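Local coordinates for protein DNA gyrase, B subunit, truncated (PDB 3CWV) that probably contributes, as a truncated gyrase B subunit, ATP binding and DNA binding to the ATP-dependent breakage, passage and rejoining of double-stranded DNA, at residues R220-H224 and Q244-D250; W234-V239 and P326-I332; S255-A259 and G308-M313; T273-R277 and R288-W293; L283-T287 and L353-R357. The contacts are given in a common frame with arbitrary orientation. Numbering follows the deposited sequence.

Contact 1. Residues R220-H224 and Q244-D250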
# COMPACT_ATOMS: atom_id res chain seq x y z
N ARG A 220 -22.16 -5.39 -10.49
CA ARG A 220 -22.64 -4.35 -11.37
C ARG A 220 -22.70 -4.92 -12.80
O ARG A 220 -22.05 -5.92 -13.09
CB ARG A 220 -21.70 -3.15 -11.32
CG ARG A 220 -21.81 -2.28 -10.07
CD ARG A 220 -20.47 -1.64 -9.74
NE ARG A 220 -20.58 -0.22 -9.40
CZ ARG A 220 -20.77 0.26 -8.17
NH1 ARG A 220 -20.86 1.57 -7.97
NH2 ARG A 220 -20.89 -0.57 -7.13
N PRO A 221 -23.48 -4.29 -13.69
CA PRO A 221 -23.50 -4.85 -15.04
C PRO A 221 -22.31 -4.40 -15.90
O PRO A 221 -22.33 -3.31 -16.47
CB PRO A 221 -24.84 -4.35 -15.62
CG PRO A 221 -25.43 -3.41 -14.58
CD PRO A 221 -24.38 -3.13 -13.56
N GLN A 222 -21.30 -5.25 -15.99
CA GLN A 222 -20.07 -4.92 -16.70
C GLN A 222 -20.27 -4.86 -18.23
O GLN A 222 -20.86 -5.78 -18.81
CB GLN A 222 -18.96 -5.92 -16.34
CG GLN A 222 -18.43 -5.78 -14.91
CD GLN A 222 -17.64 -6.97 -14.44
OE1 GLN A 222 -17.63 -8.03 -15.08
NE2 GLN A 222 -16.95 -6.81 -13.30
N LEU A 223 -19.77 -3.80 -18.86
CA LEU A 223 -19.93 -3.61 -20.31
C LEU A 223 -18.90 -4.37 -21.13
O LEU A 223 -18.96 -4.40 -22.36
CB LEU A 223 -19.88 -2.12 -20.67
CG LEU A 223 -21.02 -1.26 -20.13
CD1 LEU A 223 -20.84 0.18 -20.59
CD2 LEU A 223 -22.37 -1.79 -20.60
N HIS A 224 -17.93 -4.96 -20.45
CA HIS A 224 -16.91 -5.78 -21.07
C HIS A 224 -16.41 -6.75 -20.00
O HIS A 224 -16.43 -6.42 -18.82
CB HIS A 224 -15.79 -4.90 -21.66
CG HIS A 224 -15.26 -3.86 -20.72
ND1 HIS A 224 -14.05 -3.99 -20.08
CD2 HIS A 224 -15.75 -2.65 -20.35
CE1 HIS A 224 -13.82 -2.92 -19.33
NE2 HIS A 224 -14.84 -2.09 -19.48
N GLN A 244 -12.69 -0.17 -15.85
CA GLN A 244 -13.81 -1.09 -16.00
C GLN A 244 -15.10 -0.29 -16.03
O GLN A 244 -15.45 0.36 -15.04
CB GLN A 244 -13.84 -2.10 -14.84
CG GLN A 244 -15.05 -3.05 -14.88
CD GLN A 244 -15.00 -3.97 -16.08
OE1 GLN A 244 -14.09 -4.77 -16.20
NE2 GLN A 244 -15.95 -3.83 -16.99
N TRP A 245 -15.80 -0.35 -17.17
CA TRP A 245 -17.08 0.30 -17.34
C TRP A 245 -18.22 -0.67 -17.09
O TRP A 245 -18.14 -1.84 -17.46
CB TRP A 245 -17.22 0.86 -18.76
CG TRP A 245 -16.50 2.15 -18.98
CD1 TRP A 245 -16.97 3.41 -18.73
CD2 TRP A 245 -15.18 2.32 -19.51
NE1 TRP A 245 -16.03 4.35 -19.09
CE2 TRP A 245 -14.92 3.70 -19.56
CE3 TRP A 245 -14.20 1.42 -19.94
CZ2 TRP A 245 -13.71 4.21 -20.02
CZ3 TRP A 245 -13.00 1.94 -20.40
CH2 TRP A 245 -12.77 3.32 -20.43
N CYS A 246 -19.26 -0.17 -16.45
CA CYS A 246 -20.46 -0.91 -16.13
C CYS A 246 -21.62 -0.01 -16.55
O CYS A 246 -21.43 1.18 -16.76
CB CYS A 246 -20.54 -1.22 -14.64
SG CYS A 246 -19.18 -2.24 -14.02
N GLU A 247 -22.82 -0.57 -16.68
CA GLU A 247 -23.93 0.28 -17.08
C GLU A 247 -24.73 0.81 -15.90
O GLU A 247 -25.86 0.40 -15.65
CB GLU A 247 -24.82 -0.39 -18.14
CG GLU A 247 -25.25 -1.80 -17.82
CD GLU A 247 -26.61 -2.12 -18.43
OE1 GLU A 247 -27.33 -2.99 -17.89
OE2 GLU A 247 -26.95 -1.48 -19.46
N ASP A 248 -24.10 1.73 -15.18
CA ASP A 248 -24.75 2.48 -14.11
C ASP A 248 -24.20 3.91 -14.04
O ASP A 248 -23.39 4.32 -14.88
CB ASP A 248 -24.64 1.77 -12.75
CG ASP A 248 -23.23 1.30 -12.43
OD1 ASP A 248 -23.09 0.20 -11.84
OD2 ASP A 248 -22.25 2.02 -12.74
N GLU A 249 -24.65 4.66 -13.05
CA GLU A 249 -24.37 6.09 -13.02
C GLU A 249 -23.11 6.42 -12.21
O GLU A 249 -22.47 7.46 -12.44
CB GLU A 249 -25.57 6.84 -12.44
CG GLU A 249 -25.76 8.27 -12.99
CD GLU A 249 -26.06 8.29 -14.49
OE1 GLU A 249 -25.84 9.35 -15.12
OE2 GLU A 249 -26.50 7.26 -15.04
N ASP A 250 -22.76 5.54 -11.29
CA ASP A 250 -21.70 5.80 -10.33
C ASP A 250 -20.33 5.73 -10.97
O ASP A 250 -20.11 4.96 -11.89
CB ASP A 250 -21.79 4.80 -9.17
CG ASP A 250 -23.18 4.74 -8.56
OD1 ASP A 250 -23.46 3.76 -7.85
OD2 ASP A 250 -23.98 5.67 -8.80
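A histidine ring accepts a bond from a strand backbone here: Trp245 N donates to His224 NE2 at 3.0 Å, beside an ordinary backbone bridge. The other ring nitrogen, His224 ND1, is bonded to Glu226 O. The fold is the gyrase B transducer domain, of the ribosomal protein S5 type. The loop 220-224, which follows helix 208-217, lies against the end of strand 237-245 and the turn beyond it. Their backbones meet in a single beta bridge, Gln222 with Cys246. Glu247 N bonds to Pro221 O at 2.8 Å, and Leu223 N to Trp245 O at 2.9 Å. Glu247 is the centre of an inverse gamma turn. The Gln244 side chain spans both segments, with NE2 donating to His224 O at 3.2 Å and to Trp245 O at 3.0 Å. Arg220 faces two acids near the surface. Asp248 OD1 is 3.5 Å from Arg220 NE but lies well out of the guanidinium plane, so that pair is charge attraction alone. The second salt bridge runs from Arg220 NH1 to Asp250 OD1 at 3.4 Å.

Contact 2. Residues W234-V239 and P326-I332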
# COMPACT_ATOMS: atom_id res chain seq x y z
N TRP A 234 8.52 3.93 -16.15
CA TRP A 234 9.11 5.13 -16.74
C TRP A 234 10.04 5.74 -15.72
O TRP A 234 9.63 6.00 -14.58
CB TRP A 234 8.06 6.16 -17.10
CG TRP A 234 8.65 7.48 -17.52
CD1 TRP A 234 9.22 7.79 -18.73
CD2 TRP A 234 8.69 8.69 -16.74
NE1 TRP A 234 9.64 9.09 -18.74
CE2 TRP A 234 9.33 9.68 -17.54
CE3 TRP A 234 8.28 9.04 -15.45
CZ2 TRP A 234 9.55 10.99 -17.08
CZ3 TRP A 234 8.49 10.35 -14.99
CH2 TRP A 234 9.12 11.31 -15.81
N ASP A 235 11.30 5.94 -16.13
CA ASP A 235 12.28 6.54 -15.26
C ASP A 235 12.28 5.92 -13.86
O ASP A 235 12.33 6.65 -12.87
CB ASP A 235 12.04 8.06 -15.16
CG ASP A 235 13.31 8.81 -14.91
OD1 ASP A 235 14.34 8.41 -15.51
OD2 ASP A 235 13.30 9.78 -14.12
N GLY A 236 12.23 4.59 -13.78
CA GLY A 236 12.31 3.89 -12.49
C GLY A 236 10.99 3.77 -11.72
O GLY A 236 10.96 3.20 -10.62
N LEU A 237 9.92 4.30 -12.32
CA LEU A 237 8.60 4.40 -11.70
C LEU A 237 7.65 3.44 -12.39
O LEU A 237 7.49 3.52 -13.61
CB LEU A 237 8.04 5.82 -11.88
CG LEU A 237 8.76 6.98 -11.17
CD1 LEU A 237 7.92 8.22 -11.25
CD2 LEU A 237 9.04 6.64 -9.72
N ARG A 238 6.99 2.57 -11.63
CA ARG A 238 6.01 1.66 -12.19
C ARG A 238 4.61 2.25 -12.16
O ARG A 238 4.15 2.75 -11.14
CB ARG A 238 6.04 0.31 -11.48
CG ARG A 238 5.05 -0.68 -12.06
CD ARG A 238 5.00 -1.94 -11.18
NE ARG A 238 4.32 -3.05 -11.84
CZ ARG A 238 4.11 -4.25 -11.27
NH1 ARG A 238 4.52 -4.48 -10.02
NH2 ARG A 238 3.49 -5.20 -11.95
N VAL A 239 3.92 2.18 -13.29
CA VAL A 239 2.57 2.70 -13.36
C VAL A 239 1.68 1.52 -13.71
O VAL A 239 1.95 0.81 -14.67
CB VAL A 239 2.46 3.78 -14.44
CG1 VAL A 239 1.01 4.26 -14.60
CG2 VAL A 239 3.39 4.96 -14.10
N PRO A 326 7.44 15.94 -11.85
CA PRO A 326 7.63 16.63 -13.13
C PRO A 326 7.82 15.62 -14.24
O PRO A 326 8.58 14.67 -14.04
CB PRO A 326 8.93 17.41 -12.91
CG PRO A 326 9.03 17.56 -11.39
CD PRO A 326 8.45 16.32 -10.84
N GLY A 327 7.15 15.81 -15.38
CA GLY A 327 7.33 14.92 -16.54
C GLY A 327 6.45 13.67 -16.52
O GLY A 327 6.20 13.08 -17.57
N LEU A 328 5.97 13.27 -15.33
CA LEU A 328 5.19 12.03 -15.20
C LEU A 328 3.90 12.04 -16.02
O LEU A 328 3.59 11.07 -16.70
CB LEU A 328 4.84 11.71 -13.72
CG LEU A 328 4.05 10.40 -13.53
CD1 LEU A 328 4.83 9.22 -14.09
CD2 LEU A 328 3.70 10.12 -12.06
N GLU A 329 3.13 13.12 -15.93
CA GLU A 329 1.87 13.18 -16.64
C GLU A 329 2.04 13.01 -18.15
O GLU A 329 1.28 12.27 -18.81
CB GLU A 329 1.17 14.50 -16.36
CG GLU A 329 -0.04 14.71 -17.26
CD GLU A 329 -0.71 16.06 -17.07
OE1 GLU A 329 -0.62 16.64 -15.97
OE2 GLU A 329 -1.33 16.53 -18.04
N GLU A 330 3.02 13.71 -18.72
CA GLU A 330 3.26 13.62 -20.16
C GLU A 330 3.85 12.28 -20.55
O GLU A 330 3.50 11.76 -21.60
CB GLU A 330 4.14 14.75 -20.66
CG GLU A 330 3.34 15.87 -21.29
CD GLU A 330 2.44 15.36 -22.42
OE1 GLU A 330 1.21 15.58 -22.34
OE2 GLU A 330 2.95 14.73 -23.37
N ALA A 331 4.73 11.72 -19.73
CA ALA A 331 5.29 10.38 -19.96
C ALA A 331 4.22 9.29 -20.03
O ALA A 331 4.31 8.40 -20.88
CB ALA A 331 6.28 10.01 -18.90
N ILE A 332 3.25 9.36 -19.11
CA ILE A 332 2.10 8.44 -19.09
C ILE A 332 1.19 8.67 -20.29
O ILE A 332 0.80 7.71 -20.95
CB ILE A 332 1.26 8.62 -17.80
CG1 ILE A 332 2.07 8.19 -16.57
CG2 ILE A 332 -0.07 7.84 -17.87
CD1 ILE A 332 1.33 8.47 -15.28
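Pro326 leads into the helix, and its carbonyl O lies near the plane of the Trp234 ring, 3.8 Å from Trp234 CH2. Gly327 is the N-cap residue. Its phi is positive; a CB here would press on the carbonyl O of Pro326 and come within 3.3 Å of Trp234 CH2. Leu328 begins helix 328-345. Its CD1 reaches Trp234 CE3 at 3.7 Å and Leu237 CD1 at 4.3 Å. In this S5-type transducer domain, the helix packs against the hairpin of strands 228-234 and 237-245, at one edge of the sheet. A type I' turn from Trp234 to Leu237 joins those strands, with Asp235 and Gly236 at its corner. The helix 328-332 and strand 237-239 axes approach to 11.3 Å, with 53° between their directions. One turn after Gly327, Ala331 points at the indole. Its CB sits 3.4 Å from the centroid of the Trp234 five-membered ring, a CH-pi contact over the face. Ile332 follows at the buried end, where its CD1 meets Val239 CG2 at 4.2 Å, and it also touches Phe232 and Val272.

Contact 3. Residues S255-A259 and G308-M313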
# COMPACT_ATOMS: atom_id res chain seq x y z
N SER A 255 -6.69 6.34 -6.67
CA SER A 255 -5.30 6.51 -7.11
C SER A 255 -4.36 6.37 -5.92
O SER A 255 -4.76 6.68 -4.79
CB SER A 255 -5.08 7.84 -7.82
OG SER A 255 -5.50 8.91 -7.02
N PHE A 256 -3.15 5.88 -6.18
CA PHE A 256 -2.19 5.57 -5.13
C PHE A 256 -0.80 5.97 -5.57
O PHE A 256 -0.50 5.95 -6.75
CB PHE A 256 -2.15 4.05 -4.85
CG PHE A 256 -3.47 3.49 -4.41
CD1 PHE A 256 -3.76 3.35 -3.06
CD2 PHE A 256 -4.44 3.14 -5.35
CE1 PHE A 256 -4.99 2.84 -2.65
CE2 PHE A 256 -5.68 2.66 -4.96
CZ PHE A 256 -5.95 2.49 -3.61
N ALA A 257 0.05 6.35 -4.61
CA ALA A 257 1.49 6.47 -4.87
C ALA A 257 2.14 5.67 -3.77
O ALA A 257 1.89 5.92 -2.58
CB ALA A 257 1.92 7.91 -4.84
N ASN A 258 2.95 4.69 -4.16
CA ASN A 258 3.42 3.68 -3.20
C ASN A 258 2.33 3.18 -2.25
O ASN A 258 2.53 3.13 -1.01
CB ASN A 258 4.65 4.16 -2.42
CG ASN A 258 5.92 4.11 -3.25
OD1 ASN A 258 5.90 3.66 -4.38
ND2 ASN A 258 7.02 4.59 -2.70
N ALA A 259 1.19 2.80 -2.82
CA ALA A 259 0.15 2.09 -2.06
C ALA A 259 -0.48 2.92 -0.95
O ALA A 259 -1.22 2.38 -0.13
CB ALA A 259 0.68 0.73 -1.50
N GLY A 308 7.57 3.63 -6.71
CA GLY A 308 8.98 3.87 -7.01
C GLY A 308 9.71 4.21 -5.71
O GLY A 308 9.11 4.19 -4.62
N PRO A 309 11.01 4.57 -5.81
CA PRO A 309 11.75 4.94 -4.60
C PRO A 309 10.99 6.04 -3.84
O PRO A 309 10.47 6.97 -4.47
CB PRO A 309 13.08 5.49 -5.17
CG PRO A 309 13.25 4.72 -6.49
CD PRO A 309 11.83 4.65 -7.04
N ARG A 310 10.91 5.93 -2.51
CA ARG A 310 10.14 6.90 -1.67
C ARG A 310 10.56 8.35 -1.94
O ARG A 310 9.72 9.28 -1.92
CB ARG A 310 10.32 6.63 -0.16
CG ARG A 310 9.64 5.38 0.42
CD ARG A 310 9.58 5.46 1.96
NE ARG A 310 8.98 4.29 2.62
CZ ARG A 310 9.66 3.20 3.00
NH1 ARG A 310 10.95 3.10 2.76
NH2 ARG A 310 9.04 2.19 3.63
N ARG A 311 11.86 8.55 -2.15
CA ARG A 311 12.43 9.88 -2.39
C ARG A 311 11.93 10.52 -3.67
O ARG A 311 11.88 11.75 -3.78
CB ARG A 311 13.96 9.80 -2.46
CG ARG A 311 14.49 8.97 -3.64
CD ARG A 311 15.96 9.24 -3.94
NE ARG A 311 16.20 10.66 -4.26
CZ ARG A 311 15.87 11.25 -5.41
NH1 ARG A 311 15.27 10.56 -6.38
NH2 ARG A 311 16.13 12.54 -5.59
N GLN A 312 11.57 9.68 -4.65
CA GLN A 312 11.04 10.13 -5.94
C GLN A 312 9.56 10.51 -5.92
O GLN A 312 9.08 11.11 -6.88
CB GLN A 312 11.27 9.05 -7.02
CG GLN A 312 12.71 8.99 -7.58
CD GLN A 312 12.84 8.04 -8.78
OE1 GLN A 312 12.14 8.17 -9.78
NE2 GLN A 312 13.78 7.11 -8.69
N MET A 313 8.84 10.14 -4.87
CA MET A 313 7.41 10.49 -4.73
C MET A 313 7.30 11.94 -4.27
O MET A 313 7.72 12.26 -3.16
CB MET A 313 6.72 9.59 -3.72
CG MET A 313 6.66 8.07 -4.04
SD MET A 313 5.75 7.65 -5.56
CE MET A 313 7.16 7.30 -6.61
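Asn258 lays its amide group alongside the backbone of Gly308 and bonds to both of that residue's polar atoms. Gly308 N donates to Asn258 OD1, and Asn258 ND2 donates to Gly308 O, each at 2.9 Å. One side chain thus serves as a two-point partner for a peptide backbone just past the end of strand 300-307. Asn258 has positive phi and psi, as the chain turns out of strand 252-257. Gly308 is almost fully extended, and a CB on it would clash with Pro309 CD. Beyond Pro309 the chain makes a short 3-10 turn over residues 310-312. This brings Met313 back over the pair. Its CG is 3.7 Å from Asn258 ND2, and its SD is 3.9 Å from Ala257 CB. The contact joins neighbouring, parallel strands of the S5-type sheet where they run out into loops. Ala257 also packs on Val306 of strand 300-307. Asn258 touches Tyr43 and Arg47 of helix 28-47, and Arg310 touches Glu44, so this sheet end abuts that helix.

Contact 4. Residues T273-R277 and R288-W293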
# COMPACT_ATOMS: atom_id res chain seq x y z
N THR A 273 -6.14 10.06 -17.77
CA THR A 273 -7.39 10.60 -18.26
C THR A 273 -7.16 11.43 -19.53
O THR A 273 -7.98 11.41 -20.44
CB THR A 273 -8.10 11.45 -17.21
OG1 THR A 273 -7.28 12.57 -16.88
CG2 THR A 273 -8.37 10.63 -15.94
N GLN A 274 -6.02 12.11 -19.60
CA GLN A 274 -5.68 12.87 -20.80
C GLN A 274 -5.46 11.96 -21.99
O GLN A 274 -5.89 12.27 -23.11
CB GLN A 274 -4.47 13.79 -20.56
CG GLN A 274 -4.82 15.01 -19.66
CD GLN A 274 -5.87 15.94 -20.30
OE1 GLN A 274 -7.05 15.96 -19.90
NE2 GLN A 274 -5.45 16.70 -21.30
N ALA A 275 -4.79 10.83 -21.75
CA ALA A 275 -4.56 9.82 -22.78
C ALA A 275 -5.88 9.24 -23.30
O ALA A 275 -6.05 9.07 -24.51
CB ALA A 275 -3.65 8.71 -22.25
N LEU A 276 -6.82 8.95 -22.40
CA LEU A 276 -8.12 8.36 -22.78
C LEU A 276 -9.04 9.37 -23.50
O LEU A 276 -9.59 9.07 -24.56
CB LEU A 276 -8.85 7.79 -21.55
CG LEU A 276 -10.22 7.13 -21.75
CD1 LEU A 276 -10.21 6.03 -22.82
CD2 LEU A 276 -10.75 6.59 -20.45
N ARG A 277 -9.20 10.54 -22.90
CA ARG A 277 -9.98 11.61 -23.53
C ARG A 277 -9.45 11.96 -24.92
O ARG A 277 -10.23 12.30 -25.81
CB ARG A 277 -9.97 12.86 -22.65
CG ARG A 277 -10.85 12.78 -21.43
CD ARG A 277 -10.81 14.10 -20.68
NE ARG A 277 -11.27 15.19 -21.55
CZ ARG A 277 -11.12 16.48 -21.29
NH1 ARG A 277 -10.52 16.87 -20.17
NH2 ARG A 277 -11.58 17.38 -22.15
N ARG A 288 -10.85 17.09 -27.60
CA ARG A 288 -10.88 16.63 -26.20
C ARG A 288 -12.05 17.21 -25.41
O ARG A 288 -12.59 16.55 -24.53
CB ARG A 288 -9.57 16.96 -25.47
CG ARG A 288 -8.45 15.94 -25.66
CD ARG A 288 -7.42 16.03 -24.51
NE ARG A 288 -6.45 14.93 -24.56
CZ ARG A 288 -5.23 15.02 -25.09
NH1 ARG A 288 -4.81 16.16 -25.61
NH2 ARG A 288 -4.43 13.96 -25.10
N GLY A 289 -12.43 18.45 -25.73
CA GLY A 289 -13.55 19.12 -25.06
C GLY A 289 -14.89 18.44 -25.30
O GLY A 289 -15.83 18.60 -24.51
N ALA A 290 -14.97 17.68 -26.38
CA ALA A 290 -16.16 16.89 -26.71
C ALA A 290 -16.32 15.73 -25.73
O ALA A 290 -17.43 15.21 -25.54
CB ALA A 290 -16.07 16.37 -28.14
N PHE A 291 -15.21 15.33 -25.11
CA PHE A 291 -15.22 14.24 -24.15
C PHE A 291 -14.76 14.69 -22.76
O PHE A 291 -13.65 14.35 -22.35
CB PHE A 291 -14.36 13.09 -24.66
CG PHE A 291 -14.92 12.45 -25.90
CD1 PHE A 291 -15.92 11.49 -25.80
CD2 PHE A 291 -14.47 12.82 -27.16
CE1 PHE A 291 -16.46 10.90 -26.95
CE2 PHE A 291 -15.01 12.24 -28.31
CZ PHE A 291 -16.00 11.29 -28.20
N PRO A 292 -15.62 15.42 -22.03
CA PRO A 292 -15.22 15.82 -20.69
C PRO A 292 -15.12 14.58 -19.82
O PRO A 292 -15.79 13.58 -20.10
CB PRO A 292 -16.38 16.72 -20.23
CG PRO A 292 -17.53 16.28 -21.01
CD PRO A 292 -16.98 15.88 -22.35
N TRP A 293 -14.29 14.64 -18.78
CA TRP A 293 -14.04 13.47 -17.96
C TRP A 293 -15.29 12.99 -17.25
O TRP A 293 -15.52 11.78 -17.14
CB TRP A 293 -12.88 13.69 -16.97
CG TRP A 293 -12.63 12.44 -16.20
CD1 TRP A 293 -12.95 12.20 -14.89
CD2 TRP A 293 -12.10 11.22 -16.72
NE1 TRP A 293 -12.62 10.91 -14.56
CE2 TRP A 293 -12.10 10.29 -15.66
CE3 TRP A 293 -11.62 10.83 -17.98
CZ2 TRP A 293 -11.62 8.98 -15.81
CZ3 TRP A 293 -11.14 9.53 -18.13
CH2 TRP A 293 -11.15 8.62 -17.05
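Two arginines, each bonding to the backbone of the opposite segment, tie helix 267-284 to the loop that returns beside it in this S5-type transducer domain. Arg277 starts m, t and then bends at chi3 (p). This carries its guanidinium across to the loop, where NH2 donates to Arg288 O at 2.7 Å. Arg277 NE lies 2.6 Å from Phe291 O, but the angle makes that bond weak. Arg288 (m, t, t) is extended and reaches obliquely across the helix. Its NE and NH2 share Gln274 O, at 3.1 and 3.0 Å. Arg288 O also accepts Phe291 N in the short 3-10 turn 288-290. Gln274 starts away from the loop, but its m, m bend brings NE2 over one face of the Arg288 guanidinium. Trp293, just after the N-cap Pro292, takes chi1 t and swings its indole against the helix. Leu276 CD2 meets the ring edge at Trp293 CZ3, 3.8 Å away. Over the face, Thr273 CG2 stands 3.5 Å from the centroid of the Trp293 six-membered ring, a CH-pi contact.

Contact 5. Residues L283-T287 and L353-R357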
# COMPACT_ATOMS: atom_id res chain seq x y z
N LEU A 283 -10.51 9.17 -32.31
CA LEU A 283 -11.33 8.12 -32.92
C LEU A 283 -12.62 8.68 -33.51
O LEU A 283 -13.03 8.30 -34.61
CB LEU A 283 -11.64 7.02 -31.89
CG LEU A 283 -10.52 6.03 -31.57
CD1 LEU A 283 -10.95 5.03 -30.48
CD2 LEU A 283 -10.04 5.28 -32.81
N SER A 284 -13.26 9.59 -32.78
CA SER A 284 -14.49 10.23 -33.20
C SER A 284 -14.23 11.38 -34.18
O SER A 284 -15.18 11.95 -34.73
CB SER A 284 -15.24 10.76 -31.99
OG SER A 284 -14.51 11.79 -31.34
N GLY A 285 -12.96 11.71 -34.39
CA GLY A 285 -12.57 12.88 -35.18
C GLY A 285 -13.00 14.19 -34.53
O GLY A 285 -13.16 15.20 -35.21
N GLU A 286 -13.19 14.17 -33.22
CA GLU A 286 -13.56 15.38 -32.49
C GLU A 286 -12.39 15.92 -31.66
O GLU A 286 -11.22 15.54 -31.86
CB GLU A 286 -14.77 15.12 -31.61
CG GLU A 286 -15.86 16.18 -31.75
CD GLU A 286 -17.13 15.64 -32.39
OE1 GLU A 286 -18.23 16.04 -31.94
OE2 GLU A 286 -17.05 14.82 -33.33
N THR A 287 -12.72 16.80 -30.71
CA THR A 287 -11.73 17.45 -29.87
C THR A 287 -11.90 16.98 -28.41
O THR A 287 -12.99 16.51 -28.04
CB THR A 287 -11.89 18.99 -29.97
OG1 THR A 287 -10.64 19.63 -29.72
CG2 THR A 287 -12.96 19.52 -29.00
N LEU A 353 -18.98 4.77 -25.70
CA LEU A 353 -18.21 5.95 -25.23
C LEU A 353 -18.17 7.02 -26.32
O LEU A 353 -18.25 8.21 -26.04
CB LEU A 353 -16.78 5.57 -24.87
CG LEU A 353 -16.56 4.57 -23.73
CD1 LEU A 353 -15.07 4.45 -23.45
CD2 LEU A 353 -17.32 5.01 -22.49
N LEU A 354 -18.03 6.57 -27.56
CA LEU A 354 -17.94 7.47 -28.71
C LEU A 354 -19.27 8.20 -28.86
O LEU A 354 -19.31 9.37 -29.23
CB LEU A 354 -17.64 6.63 -29.95
CG LEU A 354 -16.46 7.00 -30.83
CD1 LEU A 354 -15.62 5.77 -31.20
CD2 LEU A 354 -17.00 7.67 -32.08
N ALA A 355 -20.35 7.52 -28.50
CA ALA A 355 -21.69 8.09 -28.56
C ALA A 355 -22.01 8.99 -27.37
O ALA A 355 -23.16 9.40 -27.18
CB ALA A 355 -22.73 6.97 -28.67
N ARG A 356 -20.99 9.30 -26.56
CA ARG A 356 -21.17 10.12 -25.35
C ARG A 356 -20.82 11.59 -25.57
O ARG A 356 -21.06 12.42 -24.68
CB ARG A 356 -20.35 9.56 -24.18
CG ARG A 356 -21.01 8.42 -23.44
CD ARG A 356 -20.13 7.85 -22.32
NE ARG A 356 -20.79 6.70 -21.71
CZ ARG A 356 -20.45 6.13 -20.56
NH1 ARG A 356 -19.44 6.60 -19.84
NH2 ARG A 356 -21.14 5.09 -20.12
N ARG A 357 -20.23 11.89 -26.73
CA ARG A 357 -19.78 13.25 -27.05
C ARG A 357 -20.89 14.31 -26.91
O ARG A 357 -20.69 15.34 -26.26
CB ARG A 357 -19.17 13.32 -28.45
CG ARG A 357 -20.20 13.36 -29.58
CD ARG A 357 -20.08 12.17 -30.50
NE ARG A 357 -19.28 12.47 -31.68
CZ ARG A 357 -18.80 11.56 -32.51
NH1 ARG A 357 -19.01 10.27 -32.28
NH2 ARG A 357 -18.09 11.93 -33.57
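Both segments are places where a helix ends and the chain turns. Helix 267-284 stops in a Schellman motif, in which Gly285 takes positive phi. Helix 350-354 gives way at Ala355, and a type I turn runs from Leu354 to Arg357. The nearest CA atoms are those of Ser284 and Leu354, 6.3 Å apart. Around them the contact is apolar. Leu354 CD2 touches Ser284 CB at 3.6 Å, and Leu354 CD1 lies 4.2 Å from Leu283 CB. The Ser284 hydroxyl turns back to its own helix, where OG is bonded to Leu280 O and Ala281 O. Arg357, the last modelled residue, folds its side chain back between the two ends. Its NH2 forms a salt bridge with Glu286 OE2 at 3.1 Å. On its own segment, Arg357 NH1 donates to Leu354 O at 3.2 Å. Ser284 CB packs over one face of the guanidinium, 3.5 Å from Arg357 NH2. Phe291, from the loop after helix 267-284, touches both Ser284 and Arg357. This is a surface contact between two helix C-termini, one ending in a Schellman motif, the other followed by a type I turn, at the far tip of the S5-type transducer domain.

How the contacts relate
All five contacts lie within the S5-type domain, and none is wholly buried. Contact 5 is the clearest surface contact, and the others mix buried and exposed residues. Contacts 1 and 2 use strand 237-245 at different ends, with centres about 29 Å apart. Contacts 4 and 5 share helix 267-284 and touch through Phe291 and Ser284. Trp245 of contact 1 packs on Leu276 of contact 4 and Leu353 of contact 5. Contact 3 adjoins contact 2, where Leu237 meets Met313. Chemistry varies with place. Contact 2, helix on sheet, has no hydrogen bonds across it. Contacts 1, 3 and 4 rest largely on hydrogen bonds to backbone atoms, mostly where a loop meets a strand or helix. Salt bridges occur in contacts 1 and 5.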